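Local coordinates for protein neuraminidase (Influenza A virus, PDB 4FVK) that forms a six-bladed, calcium-binding beta-propeller in a tetrameric neuraminidase-like envelope glycoprotein of influenza A virus, though whether it cleaves sialic acid is uncertain, at residues L148-S153 and C162-S167; N125-I130 and T137-A142; E154-E159 and N210-T215. All coordinates share one frame; numbering follows the deposited sequence.

From the N terminus, contact 2 comes first: it closes the short hairpin of strands 127-132 and 135-141, the last two strands of one propeller blade. Contact 1 opens after that hairpin is complete, where the linker 148-153 runs toward the next blade, and closes on strand 161-168. Contact 3 opens at 154-159, before contact 1 has closed, so the two cross; it ends at 210-215, in the blade after that. Leu148 and Val166 of contact 1 touch residues of contact 2, and the Cys157-Cys162 disulfide joins contacts 1 and 3. Together the three contacts run across three successive blades.

Contact 1 (L148-S153 and C162-S167); sequences LRLPNS and CFVIVS
Arg149 O accepts two bonds: one from Ser167 N, 2.9 Å away, in the carbonyl plane and nearly straight at 173°, and one from a water whose oxygen lies 3.1 Å from Arg149 O. The same water is hydrogen-bonded to Ser167 OG and gives a weak bond to Ile165 O, filling in where the two chains diverge. Arg149 and Ser167 form a single antiparallel bridge of the hydrogen-bonded kind, by which the linker between two blades of the beta-propeller is pinned to strand 161-168. Its second bond, Arg149 N to Ser167 O at 2.9 Å, is more bent, 141° at the hydrogen.

The Arg149 side chain turns at chi3 (-82°), which folds its guanidinium back so that one face lies over the carbonyl carbon of Ser167, with NH2 3.6 Å from Ser167 CB. A small serine permits this close cover. Arginine suits the place because its several N-H groups serve many acceptors at once: a salt bridge to Glu201 and the backbone oxygens of Asp168 and Gly169. Ser167 OG is in turn bonded to His177.

Beyond the bridge the contact becomes apolar. Pro151, with no N-H to satisfy in this buried spot, lays its ring across Val164 at about a right angle, CD 3.7 Å from Val164 CG2, while its CG rests near Ile165 O. Leu150 points its CB away from the strand, yet its branch returns, CD2 standing 4.0 Å from Val164 CG2 and close to Val166 CG2 as well. Leu148 packs its CG against Val166 CG1 at 4.2 Å, and its CA-H is directed at Ser167 O, 3.4 Å from Leu148 CA, so that this oxygen also receives a C-H contact.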
# COMPACT_ATOMS: atom_id res chain seq x y z
N LEU A 148 -9.45 -15.40 -31.57
CA LEU A 148 -8.33 -14.46 -31.64
C LEU A 148 -7.41 -14.77 -30.48
O LEU A 148 -7.88 -15.14 -29.41
CB LEU A 148 -8.83 -13.05 -31.51
CG LEU A 148 -8.92 -12.11 -32.70
CD1 LEU A 148 -8.78 -12.83 -34.02
CD2 LEU A 148 -10.23 -11.37 -32.58
N ARG A 149 -6.10 -14.66 -30.70
CA ARG A 149 -5.09 -15.02 -29.71
C ARG A 149 -4.02 -13.95 -29.69
O ARG A 149 -3.47 -13.58 -30.73
CB ARG A 149 -4.44 -16.39 -30.04
CG ARG A 149 -5.43 -17.45 -30.53
CD ARG A 149 -4.83 -18.82 -30.72
NE ARG A 149 -4.14 -18.99 -32.00
CZ ARG A 149 -4.75 -19.21 -33.16
NH1 ARG A 149 -6.09 -19.27 -33.23
NH2 ARG A 149 -4.03 -19.37 -34.27
N LEU A 150 -3.70 -13.46 -28.49
CA LEU A 150 -2.63 -12.48 -28.31
C LEU A 150 -1.42 -13.24 -27.83
O LEU A 150 -1.57 -14.36 -27.38
CB LEU A 150 -3.04 -11.45 -27.27
CG LEU A 150 -4.04 -10.51 -27.94
CD1 LEU A 150 -4.91 -9.85 -26.90
CD2 LEU A 150 -3.30 -9.49 -28.83
N PRO A 151 -0.23 -12.64 -27.93
CA PRO A 151 1.02 -13.38 -27.67
C PRO A 151 1.34 -13.75 -26.22
O PRO A 151 2.18 -14.63 -26.05
CB PRO A 151 2.11 -12.40 -28.15
CG PRO A 151 1.43 -11.37 -28.94
CD PRO A 151 0.04 -11.27 -28.42
N ASN A 152 0.78 -13.08 -25.22
CA ASN A 152 1.25 -13.26 -23.83
C ASN A 152 2.72 -12.90 -23.67
O ASN A 152 3.49 -13.64 -23.06
CB ASN A 152 0.95 -14.66 -23.29
CG ASN A 152 -0.49 -15.08 -23.57
OD1 ASN A 152 -1.41 -14.35 -23.25
ND2 ASN A 152 -0.68 -16.25 -24.20
N SER A 153 3.09 -11.75 -24.22
CA SER A 153 4.45 -11.22 -24.10
C SER A 153 4.26 -9.76 -24.43
O SER A 153 3.21 -9.39 -24.95
CB SER A 153 5.40 -11.88 -25.11
OG SER A 153 6.77 -11.53 -24.87
N CYS A 162 2.71 1.32 -31.62
CA CYS A 162 2.83 0.03 -30.95
C CYS A 162 2.41 -1.14 -31.84
O CYS A 162 1.36 -1.08 -32.50
CB CYS A 162 2.00 0.03 -29.65
SG CYS A 162 2.60 1.22 -28.42
N PHE A 163 3.21 -2.20 -31.84
CA PHE A 163 2.98 -3.34 -32.72
C PHE A 163 2.82 -4.64 -31.95
O PHE A 163 3.56 -4.92 -31.01
CB PHE A 163 4.13 -3.47 -33.72
CG PHE A 163 4.44 -2.20 -34.46
CD1 PHE A 163 5.26 -1.24 -33.90
CD2 PHE A 163 3.92 -1.99 -35.73
CE1 PHE A 163 5.56 -0.07 -34.59
CE2 PHE A 163 4.20 -0.82 -36.43
CZ PHE A 163 5.02 0.15 -35.86
N VAL A 164 1.87 -5.46 -32.37
CA VAL A 164 1.63 -6.73 -31.73
C VAL A 164 1.20 -7.73 -32.80
O VAL A 164 0.62 -7.35 -33.80
CB VAL A 164 0.56 -6.59 -30.60
CG1 VAL A 164 -0.72 -5.94 -31.13
CG2 VAL A 164 0.26 -7.92 -29.92
N ILE A 165 1.51 -9.00 -32.59
CA ILE A 165 1.10 -10.06 -33.48
C ILE A 165 -0.19 -10.70 -32.96
O ILE A 165 -0.26 -11.11 -31.80
CB ILE A 165 2.18 -11.13 -33.57
CG1 ILE A 165 3.51 -10.49 -33.97
CG2 ILE A 165 1.77 -12.23 -34.60
CD1 ILE A 165 3.50 -9.95 -35.43
N VAL A 166 -1.19 -10.79 -33.82
CA VAL A 166 -2.47 -11.39 -33.47
C VAL A 166 -2.73 -12.63 -34.28
O VAL A 166 -2.64 -12.60 -35.50
CB VAL A 166 -3.61 -10.41 -33.74
CG1 VAL A 166 -4.95 -11.06 -33.50
CG2 VAL A 166 -3.42 -9.21 -32.87
N SER A 167 -3.06 -13.73 -33.61
CA SER A 167 -3.31 -14.98 -34.33
C SER A 167 -4.81 -15.31 -34.39
O SER A 167 -5.58 -14.90 -33.51
CB SER A 167 -2.53 -16.14 -33.70
OG SER A 167 -1.14 -15.92 -33.81
O HOH W 1 -0.58 -14.38 -31.31

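Contact 2 (N125-I130 and T137-A142)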
# COMPACT_ATOMS: atom_id res chain seq x y z
N ASN A 125 -17.27 -16.01 -31.64
CA ASN A 125 -17.60 -14.84 -30.83
C ASN A 125 -16.37 -14.08 -30.33
O ASN A 125 -16.50 -13.04 -29.70
CB ASN A 125 -18.44 -15.24 -29.62
CG ASN A 125 -19.83 -15.67 -29.99
OD1 ASN A 125 -20.26 -15.52 -31.14
ND2 ASN A 125 -20.57 -16.19 -29.01
N SER A 126 -15.18 -14.62 -30.59
CA SER A 126 -13.96 -14.08 -30.03
C SER A 126 -13.66 -12.66 -30.51
O SER A 126 -13.90 -12.33 -31.67
CB SER A 126 -12.78 -15.00 -30.32
OG SER A 126 -11.55 -14.35 -30.09
N PHE A 127 -13.14 -11.83 -29.61
CA PHE A 127 -12.78 -10.46 -29.98
C PHE A 127 -11.67 -9.87 -29.10
O PHE A 127 -11.42 -10.33 -27.98
CB PHE A 127 -14.02 -9.55 -29.98
CG PHE A 127 -14.41 -9.07 -28.60
CD1 PHE A 127 -14.08 -7.79 -28.18
CD2 PHE A 127 -15.09 -9.90 -27.73
CE1 PHE A 127 -14.44 -7.35 -26.91
CE2 PHE A 127 -15.45 -9.47 -26.46
CZ PHE A 127 -15.11 -8.20 -26.05
N ILE A 128 -11.01 -8.84 -29.61
CA ILE A 128 -9.97 -8.15 -28.87
C ILE A 128 -10.40 -6.73 -28.43
O ILE A 128 -11.00 -5.99 -29.19
CB ILE A 128 -8.67 -8.10 -29.70
CG1 ILE A 128 -7.96 -9.46 -29.64
CG2 ILE A 128 -7.73 -7.01 -29.20
CD1 ILE A 128 -6.84 -9.59 -30.62
N MET A 129 -10.09 -6.39 -27.19
CA MET A 129 -10.29 -5.06 -26.65
C MET A 129 -8.96 -4.37 -26.38
O MET A 129 -8.02 -5.01 -25.91
CB MET A 129 -10.95 -5.18 -25.28
CG MET A 129 -12.41 -5.01 -25.23
SD MET A 129 -12.81 -5.03 -23.48
CE MET A 129 -12.55 -6.74 -23.06
N ILE A 130 -8.89 -3.07 -26.60
CA ILE A 130 -7.67 -2.33 -26.32
C ILE A 130 -7.91 -1.20 -25.32
O ILE A 130 -8.89 -0.48 -25.42
CB ILE A 130 -7.07 -1.74 -27.61
CG1 ILE A 130 -6.98 -2.83 -28.69
CG2 ILE A 130 -5.72 -1.10 -27.32
CD1 ILE A 130 -6.37 -2.36 -30.00
N THR A 137 -10.16 2.00 -25.84
CA THR A 137 -10.02 2.84 -27.03
C THR A 137 -10.38 2.16 -28.34
O THR A 137 -10.56 2.83 -29.35
CB THR A 137 -8.60 3.34 -27.16
OG1 THR A 137 -7.71 2.26 -26.84
CG2 THR A 137 -8.36 4.49 -26.19
N ASP A 138 -10.45 0.83 -28.34
CA ASP A 138 -10.72 0.12 -29.58
C ASP A 138 -11.10 -1.33 -29.37
O ASP A 138 -10.82 -1.90 -28.32
CB ASP A 138 -9.50 0.19 -30.51
CG ASP A 138 -9.90 0.34 -31.96
OD1 ASP A 138 -11.12 0.14 -32.27
OD2 ASP A 138 -9.02 0.68 -32.77
N THR A 139 -11.75 -1.91 -30.38
CA THR A 139 -12.12 -3.32 -30.42
C THR A 139 -12.04 -3.86 -31.86
O THR A 139 -12.18 -3.10 -32.82
CB THR A 139 -13.57 -3.54 -29.94
OG1 THR A 139 -14.44 -2.70 -30.69
CG2 THR A 139 -13.74 -3.23 -28.45
N PHE A 140 -11.82 -5.16 -32.02
CA PHE A 140 -12.03 -5.81 -33.31
C PHE A 140 -12.32 -7.29 -33.12
O PHE A 140 -12.05 -7.84 -32.05
CB PHE A 140 -10.87 -5.56 -34.31
CG PHE A 140 -9.53 -6.06 -33.84
CD1 PHE A 140 -9.08 -7.32 -34.21
CD2 PHE A 140 -8.71 -5.26 -33.06
CE1 PHE A 140 -7.85 -7.79 -33.78
CE2 PHE A 140 -7.46 -5.72 -32.63
CZ PHE A 140 -7.03 -6.98 -33.00
N SER A 141 -12.89 -7.91 -34.15
CA SER A 141 -13.40 -9.28 -34.06
C SER A 141 -12.56 -10.30 -34.83
O SER A 141 -11.71 -9.94 -35.63
CB SER A 141 -14.85 -9.32 -34.55
OG SER A 141 -15.71 -8.56 -33.72
N ALA A 142 -12.79 -11.57 -34.54
CA ALA A 142 -12.18 -12.67 -35.29
C ALA A 142 -12.63 -12.59 -36.74
O ALA A 142 -13.79 -12.28 -37.02
CB ALA A 142 -12.59 -14.00 -34.69
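Phe127-Ile130 and Thr137-Ser141 run antiparallel as a beta hairpin, their axes 4.7 Å apart at 169°, with Ile128 and Phe140 as a hydrogen-bonded pair: Ile128 N reaches Phe140 O at 2.8 Å, and Phe140 N reaches Ile128 O at 3.1 Å. Toward the turn the regular pairing is interrupted by a classic beta bulge, in which Thr137 and Asp138 both face Ile130. Thr137 N bonds to Ile130 O at 2.8 Å, and Asp138 O takes the Ile130 N-H. Asp138 OD1 also accepts the N-H of the following residue, Thr139.

On the face of Ile128, Ile130, Asp138 and Phe140, the Phe140 ring, with CG between the backbone N and the carbonyl carbon (chi1 60°), lies beside Ile128, whose CB sits over one face, 4.1 Å from the centroid of the Phe140 ring and 19° off its normal, a CH-pi contact. Ile128 CD1 comes within 3.5 Å of Phe140 CZ, while Ile130 CD1 stands at the ring edge, 4.4 Å from Phe140 CE2. Beta-branched isoleucines suit an extended strand and give this ring a firm aliphatic surface. From the next blade Tyr180 stacks on Phe140 and Val187 N is hydrogen-bonded to Asp138 OD2.

The other face carries Phe127, Met129, Thr139 and Ser141; Met129 CG meets Thr139 CG2 at 3.9 Å. There Phe127 packs on Val25 of a second subunit, and Ser141 OG bonds to Gln370 of that subunit. The hairpin's chemistry is two-sided: a largely aliphatic and aromatic face, with a polar link through Asp138, binds it to the adjacent blade, and a mixed face helps to build the tetramer.

Contact 3 (E154-E159 and N210-T215)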
# COMPACT_ATOMS: atom_id res chain seq x y z
N GLU A 154 5.24 -8.92 -24.15
CA GLU A 154 5.00 -7.49 -24.31
C GLU A 154 4.85 -7.11 -25.78
O GLU A 154 5.55 -7.61 -26.61
CB GLU A 154 6.07 -6.63 -23.62
CG GLU A 154 7.47 -6.55 -24.27
CD GLU A 154 8.37 -5.50 -23.57
OE1 GLU A 154 7.84 -4.78 -22.69
OE2 GLU A 154 9.58 -5.36 -23.89
N CYS A 155 3.94 -6.19 -26.08
CA CYS A 155 3.90 -5.62 -27.41
C CYS A 155 5.06 -4.64 -27.52
O CYS A 155 5.78 -4.43 -26.55
CB CYS A 155 2.54 -4.98 -27.77
SG CYS A 155 1.67 -4.03 -26.49
N ILE A 156 5.25 -4.07 -28.70
CA ILE A 156 6.44 -3.29 -28.99
C ILE A 156 6.11 -1.87 -29.43
O ILE A 156 5.41 -1.66 -30.41
CB ILE A 156 7.28 -4.00 -30.08
CG1 ILE A 156 7.79 -5.35 -29.55
CG2 ILE A 156 8.41 -3.12 -30.56
CD1 ILE A 156 8.79 -5.23 -28.37
N CYS A 157 6.63 -0.88 -28.71
CA CYS A 157 6.35 0.51 -29.02
C CYS A 157 7.59 1.22 -29.54
O CYS A 157 8.62 1.17 -28.91
CB CYS A 157 5.83 1.24 -27.77
SG CYS A 157 4.19 0.73 -27.19
N ILE A 158 7.48 1.89 -30.67
CA ILE A 158 8.58 2.71 -31.15
C ILE A 158 8.05 4.10 -31.45
O ILE A 158 7.22 4.26 -32.35
CB ILE A 158 9.14 2.18 -32.48
CG1 ILE A 158 9.45 0.69 -32.41
CG2 ILE A 158 10.37 2.99 -32.89
CD1 ILE A 158 9.78 0.10 -33.78
N GLU A 159 8.52 5.11 -30.73
CA GLU A 159 8.07 6.48 -31.01
C GLU A 159 6.56 6.67 -31.10
O GLU A 159 6.10 7.41 -31.96
CB GLU A 159 8.65 6.96 -32.35
CG GLU A 159 10.15 6.88 -32.46
CD GLU A 159 10.69 7.98 -33.35
OE1 GLU A 159 11.43 7.67 -34.32
OE2 GLU A 159 10.36 9.16 -33.07
N ASN A 210 15.11 0.70 -35.03
CA ASN A 210 13.81 0.94 -35.63
C ASN A 210 13.17 -0.30 -36.24
O ASN A 210 12.21 -0.19 -36.97
CB ASN A 210 13.87 2.04 -36.69
CG ASN A 210 13.81 3.43 -36.10
OD1 ASN A 210 13.20 3.63 -35.05
ND2 ASN A 210 14.45 4.39 -36.76
N LEU A 211 13.72 -1.46 -35.94
CA LEU A 211 13.15 -2.71 -36.41
C LEU A 211 12.44 -3.40 -35.26
O LEU A 211 12.71 -3.14 -34.09
CB LEU A 211 14.25 -3.64 -36.89
CG LEU A 211 14.57 -3.86 -38.37
CD1 LEU A 211 14.05 -2.75 -39.27
CD2 LEU A 211 16.07 -3.99 -38.51
N ILE A 212 11.54 -4.32 -35.59
CA ILE A 212 11.03 -5.19 -34.58
C ILE A 212 11.25 -6.65 -34.96
O ILE A 212 10.97 -7.05 -36.09
CB ILE A 212 9.58 -4.80 -34.17
CG1 ILE A 212 8.74 -6.04 -33.97
CG2 ILE A 212 8.96 -3.79 -35.14
CD1 ILE A 212 8.85 -6.54 -32.64
N LYS A 213 11.78 -7.42 -34.01
CA LYS A 213 12.12 -8.82 -34.24
C LYS A 213 11.37 -9.71 -33.28
O LYS A 213 11.18 -9.35 -32.13
CB LYS A 213 13.62 -9.02 -34.07
CG LYS A 213 14.44 -8.01 -34.87
CD LYS A 213 15.91 -8.29 -34.76
CE LYS A 213 16.74 -7.19 -35.41
NZ LYS A 213 18.19 -7.53 -35.29
N CYS A 214 10.92 -10.87 -33.74
CA CYS A 214 10.06 -11.72 -32.93
C CYS A 214 10.44 -13.16 -33.15
O CYS A 214 10.85 -13.54 -34.25
CB CYS A 214 8.59 -11.58 -33.34
SG CYS A 214 7.86 -9.97 -33.17
N THR A 215 10.26 -13.97 -32.12
CA THR A 215 10.47 -15.41 -32.24
C THR A 215 9.12 -16.04 -32.02
O THR A 215 8.42 -15.67 -31.07
CB THR A 215 11.43 -15.93 -31.16
OG1 THR A 215 12.70 -15.30 -31.29
CG2 THR A 215 11.63 -17.41 -31.29
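Ile156 and Ile212 reach toward each other tip to tip, Ile156 CG1 only 3.5 Å from Ile212 CD1, which is tighter than usual for two carbons. The one methyl, Ile212 CD1, lies against CG1, CB and CG2 of Ile156 together, so it presses on the branch point and not merely on an end. Ile212 chi1, 139°, lies away from a staggered value, so the short approach may reflect strain or uncertainty in the modelled side chain.

Ile158, two residues on and on the same side of its strand, is stretched out at chi2 (170°). CD1 runs inward to Ile212 CG2 at 4.2 Å and to the backbone oxygen Asn210 O at 4.0 Å; CG2 meets the amide of Asn210, 3.6 Å from Asn210 OD1, the two side chains lying aslant. Isoleucine is well placed at all three positions, since its beta branching favours extended backbone and its two arms fill the interval between sheets.

Asn210 occupies the tight turn leading into strand 211-217 with a positive phi of 60°, a conformation asparagine tolerates better than most residues, and its side chain bends back toward Ile158 at the solvent-exposed end of the contact. Glu159, at the same end, is turned to a salt bridge with Arg13.

The two strands are nearly antiparallel but 8.9 Å apart, a spacing that fits side chains meeting between facing blades of the propeller and not pairing within one sheet. Strand 203-208 completes the packing: Cys205, disulfide-bonded to Cys214, touches both Ile156 and Ile212, and Thr207 touches Ile158. On its own sheet, strand 156-158 is paired with strand 161-168; just before strand 156-158, Cys155 is disulfide-bonded to Cys108 of strand 104-109 in the preceding blade.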